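Local structure of telethonin (Homo sapiens, 1YA5) at residues 60-63 with 69-72. The protein caps titin at the sarcomeric Z-disk, joining two titin molecules in an antiparallel assembly and regulating muscle assembly. The protein carries 4 engineered substitutions. Residues are numbered along the deposited sequence; the frame is centred on the assembly and turned at random.
Sequences LVQR and MRMG
Q62 and R70 face each other as a hydrogen-bonded antiparallel pair, with Q62 N giving its hydrogen to R70 O at 2.6 Å and R70 N returning one to Q62 O at 2.8 Å. Their side chains run next to each other in the same direction. R70 runs out beside Q62 because its CG stands opposite the backbone N (chi1 -175°), and CB of Q62 packs 3.9 Å from CB of R70. Farther out, the end of the glutamine amide lies over one face of the R70 guanidinium, displaced toward its rim, the two planes 69° apart. Long, flexible chains suit this place, since their methylenes can pack while their polar ends reach beyond. Were R70 cut back to an alanine, the outer part of Q62 would probably lose the chain flanking it, and E80, on the next strand, its weak, long ion pair.

L60 and G72 form the second hydrogen-bonded pair, L60 N meeting G72 O at 2.8 Å and G72 N meeting L60 O at 3.0 Å. At the backbone angles of G72, a CB would jam against the preceding carbonyl oxygen, which explains the glycine. This ladder closes a beta hairpin in the N-terminal part of telethonin, between strands 49-62 and 68-73. In the non-hydrogen-bonded pair between the two rungs, V61 and M71 turn to the other face, where the CE methyl of M69 reaches CG1 of V61 at 3.6 Å; an unbranched thioether suits that reach.

Strands 19-33 and 78-82 flank the hairpin, continuing the sheet through backbone bonds such as V61 with T29 and M71 with Q79. Two chains of another protein pack against it, while R63 hydrogen-bonds through NH1 to the K26 carbonyl.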
ATOM      1  N   LEU C  60       1.063   0.263  -0.748  1.00 45.18           N
ATOM      2  CA  LEU C  60       0.335  -0.589   0.138  1.00 45.34           C
ATOM      3  C   LEU C  60      -0.401  -1.620  -0.659  1.00 45.80           C
ATOM      4  O   LEU C  60      -1.161  -1.293  -1.581  1.00 51.72           O
ATOM      5  CB  LEU C  60      -0.652   0.237   0.946  1.00 46.59           C
ATOM      6  CG  LEU C  60      -1.362  -0.478   2.092  1.00 49.36           C
ATOM      7  CD1 LEU C  60      -1.280   0.421   3.277  1.00 43.04           C
ATOM      8  CD2 LEU C  60      -2.835  -0.809   1.741  1.00 49.45           C
ATOM      9  N   VAL C  61      -0.154  -2.877  -0.320  1.00 48.37           N
ATOM     10  CA  VAL C  61      -0.941  -3.988  -0.842  1.00 49.28           C
ATOM     11  C   VAL C  61      -1.494  -4.739   0.347  1.00 49.49           C
ATOM     12  O   VAL C  61      -0.733  -5.152   1.234  1.00 47.82           O
ATOM     13  CB  VAL C  61      -0.120  -4.966  -1.717  1.00 48.77           C
ATOM     14  CG1 VAL C  61      -1.046  -6.048  -2.340  1.00 43.50           C
ATOM     15  CG2 VAL C  61       0.651  -4.210  -2.797  1.00 46.41           C
ATOM     16  N   GLN C  62      -2.820  -4.877   0.352  1.00 48.69           N
ATOM     17  CA  GLN C  62      -3.564  -5.640   1.345  1.00 47.14           C
ATOM     18  C   GLN C  62      -4.478  -6.690   0.677  1.00 48.74           C
ATOM     19  O   GLN C  62      -5.139  -6.410  -0.313  1.00 47.49           O
ATOM     20  CB  GLN C  62      -4.412  -4.674   2.151  1.00 49.66           C
ATOM     21  CG  GLN C  62      -5.583  -5.295   2.820  1.00 51.83           C
ATOM     22  CD  GLN C  62      -5.975  -4.545   4.046  1.00 50.91           C
ATOM     23  OE1 GLN C  62      -5.490  -4.833   5.150  1.00 52.11           O
ATOM     24  NE2 GLN C  62      -6.869  -3.557   3.878  1.00 56.75           N
ATOM     25  N   ARG C  63      -4.504  -7.896   1.234  1.00 53.88           N
ATOM     26  CA  ARG C  63      -5.331  -8.999   0.713  1.00 51.34           C
ATOM     27  C   ARG C  63      -6.116  -9.671   1.827  1.00 49.91           C
ATOM     28  O   ARG C  63      -5.909  -9.405   3.022  1.00 49.16           O
ATOM     29  CB  ARG C  63      -4.461 -10.048  -0.002  1.00 50.03           C
ATOM     30  CG  ARG C  63      -3.372 -10.638   0.874  1.00 50.94           C
ATOM     31  CD  ARG C  63      -2.257 -11.346   0.053  1.00 52.05           C
ATOM     32  NE  ARG C  63      -1.291 -10.418  -0.540  1.00 50.62           N
ATOM     33  CZ  ARG C  63      -0.563  -9.561   0.171  1.00 54.38           C
ATOM     34  NH1 ARG C  63      -0.703  -9.531   1.480  1.00 62.14           N
ATOM     35  NH2 ARG C  63       0.297  -8.729  -0.405  1.00 57.12           N
ATOM     36  N   MET C  69      -9.099  -7.371  -2.416  1.00 48.14           N
ATOM     37  CA  MET C  69      -7.809  -6.728  -2.340  1.00 42.68           C
ATOM     38  C   MET C  69      -7.945  -5.225  -2.196  1.00 48.04           C
ATOM     39  O   MET C  69      -8.949  -4.595  -2.600  1.00 44.08           O
ATOM     40  CB  MET C  69      -6.959  -7.058  -3.553  1.00 46.07           C
ATOM     41  CG  MET C  69      -6.146  -8.281  -3.361  1.00 45.30           C
ATOM     42  SD  MET C  69      -5.024  -8.569  -4.693  1.00 48.77           S
ATOM     43  CE  MET C  69      -3.479  -8.287  -3.802  1.00 41.57           C
ATOM     44  N   ARG C  70      -6.901  -4.656  -1.630  1.00 43.92           N
ATOM     45  CA  ARG C  70      -6.867  -3.248  -1.347  1.00 47.33           C
ATOM     46  C   ARG C  70      -5.427  -2.830  -1.600  1.00 42.75           C
ATOM     47  O   ARG C  70      -4.485  -3.496  -1.141  1.00 50.44           O
ATOM     48  CB  ARG C  70      -7.285  -3.045   0.097  1.00 46.34           C
ATOM     49  CG  ARG C  70      -7.426  -1.647   0.514  1.00 53.40           C
ATOM     50  CD  ARG C  70      -8.886  -1.237   0.560  1.00 56.96           C
ATOM     51  NE  ARG C  70      -9.596  -1.870   1.660  1.00 52.69           N
ATOM     52  CZ  ARG C  70      -9.831  -1.296   2.830  1.00 57.77           C
ATOM     53  NH1 ARG C  70      -9.404  -0.052   3.071  1.00 56.44           N
ATOM     54  NH2 ARG C  70     -10.495  -1.972   3.765  1.00 50.01           N
ATOM     55  N   MET C  71      -5.250  -1.779  -2.389  1.00 43.83           N
ATOM     56  CA  MET C  71      -3.911  -1.253  -2.687  1.00 44.73           C
ATOM     57  C   MET C  71      -3.906   0.206  -3.089  1.00 50.01           C
ATOM     58  O   MET C  71      -4.942   0.795  -3.478  1.00 49.45           O
ATOM     59  CB  MET C  71      -3.209  -2.074  -3.760  1.00 45.90           C
ATOM     60  CG  MET C  71      -3.793  -1.948  -5.136  1.00 44.82           C
ATOM     61  SD  MET C  71      -3.422  -3.306  -6.255  1.00 46.19           S
ATOM     62  CE  MET C  71      -4.165  -4.732  -5.432  1.00 38.82           C
ATOM     63  N   GLY C  72      -2.723   0.793  -2.984  1.00 48.16           N
ATOM     64  CA  GLY C  72      -2.535   2.189  -3.333  1.00 46.67           C
ATOM     65  C   GLY C  72      -1.273   2.783  -2.759  1.00 46.95           C
ATOM     66  O   GLY C  72      -0.362   2.066  -2.313  1.00 47.59           O
TER